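Local coordinates for thiazoline oxidase/subtilisin-like protease (Prochloron didemni, PDB 4H6X), which probably cleaves the precursor peptide and passes the acyl group to the peptide's own amino end, closing the ring, as a subtilisin-like patellamide maturation protease, at residues A[91-94]-A[95-99]. Numbering follows the deposited sequence.
Sequences EALE and AVIPD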
loop_
_atom_site.group_PDB
_atom_site.type_symbol
_atom_site.label_atom_id
_atom_site.label_comp_id
_atom_site.label_asym_id
_atom_site.label_seq_id
_atom_site.Cartn_x
_atom_site.Cartn_y
_atom_site.Cartn_z
ATOM N N GLU A 91 15.281 19.397 -14.032
ATOM C CA GLU A 91 15.919 19.699 -15.315
ATOM C C GLU A 91 16.386 18.431 -16.029
ATOM O O GLU A 91 16.224 18.307 -17.242
ATOM C CB GLU A 91 17.071 20.696 -15.136
ATOM C CG GLU A 91 16.604 22.128 -14.893
ATOM C CD GLU A 91 17.670 23.025 -14.266
ATOM O OE1 GLU A 91 18.854 22.623 -14.181
ATOM O OE2 GLU A 91 17.320 24.149 -13.851
ATOM N N ALA A 92 16.931 17.483 -15.269
ATOM C CA ALA A 92 17.403 16.222 -15.833
ATOM C C ALA A 92 16.260 15.377 -16.402
ATOM O O ALA A 92 16.414 14.771 -17.456
ATOM C CB ALA A 92 18.175 15.431 -14.791
ATOM N N LEU A 93 15.122 15.331 -15.698
ATOM C CA LEU A 93 13.931 14.603 -16.168
ATOM C C LEU A 93 13.396 15.209 -17.445
ATOM O O LEU A 93 13.039 14.491 -18.392
ATOM C CB LEU A 93 12.820 14.616 -15.104
ATOM C CG LEU A 93 13.075 13.799 -13.841
ATOM C CD1 LEU A 93 12.168 14.277 -12.718
ATOM C CD2 LEU A 93 12.900 12.315 -14.123
ATOM N N GLU A 94 13.341 16.540 -17.452
ATOM C CA GLU A 94 12.873 17.310 -18.603
ATOM C C GLU A 94 13.802 17.152 -19.808
ATOM O O GLU A 94 13.350 17.154 -20.948
ATOM C CB GLU A 94 12.726 18.789 -18.225
ATOM C CG GLU A 94 11.992 19.653 -19.250
ATOM C CD GLU A 94 10.530 19.267 -19.449
ATOM O OE1 GLU A 94 9.954 18.549 -18.605
ATOM O OE2 GLU A 94 9.951 19.693 -20.467
ATOM N N ALA A 95 15.096 17.006 -19.543
ATOM C CA ALA A 95 16.091 16.838 -20.600
ATOM C C ALA A 95 15.950 15.503 -21.354
ATOM O O ALA A 95 16.264 15.422 -22.539
ATOM C CB ALA A 95 17.499 16.987 -20.024
ATOM N N VAL A 96 15.462 14.466 -20.676
ATOM C CA VAL A 96 15.510 13.118 -21.241
ATOM C C VAL A 96 14.148 12.412 -21.343
ATOM O O VAL A 96 13.889 11.699 -22.306
ATOM C CB VAL A 96 16.579 12.250 -20.523
ATOM C CG1 VAL A 96 16.138 11.852 -19.116
ATOM C CG2 VAL A 96 16.944 11.027 -21.352
ATOM N N ILE A 97 13.271 12.609 -20.361
ATOM C CA ILE A 97 11.940 11.989 -20.431
ATOM C C ILE A 97 10.826 13.016 -20.165
ATOM O O ILE A 97 9.998 12.809 -19.279
ATOM C CB ILE A 97 11.826 10.755 -19.496
ATOM C CG1 ILE A 97 12.356 11.093 -18.091
ATOM C CG2 ILE A 97 12.539 9.548 -20.112
ATOM C CD1 ILE A 97 12.125 10.034 -17.037
ATOM N N PRO A 98 10.796 14.125 -20.939
ATOM C CA PRO A 98 9.842 15.206 -20.657
ATOM C C PRO A 98 8.378 14.757 -20.774
ATOM O O PRO A 98 7.537 15.182 -19.981
ATOM C CB PRO A 98 10.174 16.263 -21.731
ATOM C CG PRO A 98 10.767 15.475 -22.859
ATOM C CD PRO A 98 11.553 14.381 -22.185
ATOM N N ASP A 99 8.095 13.874 -21.727
ATOM C CA ASP A 99 6.723 13.488 -22.033
ATOM C C ASP A 99 6.230 12.259 -21.268
ATOM O O ASP A 99 5.030 11.961 -21.274
ATOM C CB ASP A 99 6.565 13.260 -23.535
ATOM C CG ASP A 99 6.963 14.478 -24.355
ATOM O OD1 ASP A 99 6.699 15.631 -23.925
ATOM O OD2 ASP A 99 7.554 14.270 -25.432
HETATM O O HOH W 1 7.523 17.481 -19.273
#
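Ile97 N donates to Leu93 O at 2.7 Å in the final turn of helix 87-96, two residues on from the bond from Ala95 N to Glu91 O at 2.9 Å; between them Val96 N makes only weak bonds, to Ala92 O and Leu93 O. Ile97 then leaves helical geometry, and Pro98, with no N-H to offer, cannot continue the ladder. On the buried side, Leu93 CD2 lies 3.8 Å from Ile97 CD1, a methyl-to-methyl contact between side chains that meet at a slant. Both also touch Phe76 of helix 70-82, while Ile97 reaches Ile104 of helix 101-118. On the exposed side, Glu94 CG is anti to the backbone N (chi1 -169°) and the chain bends at chi2 (64°), so that the Glu94 side chain crosses that of Pro98 at about a right angle, with OE2 3.7 Å from Pro98 CB. A water donates to Glu94 OE1 at 2.7 Å; its link to Pro98 O, at 2.4 Å, is doubtfully short. Lys101 adds a salt bridge to OE1, which should favour the charged form of Glu94. Here is a helix C-terminus followed by a proline, with an apolar i to i+4 pair facing two neighbouring helices at the periphery of the subtilisin-like domain.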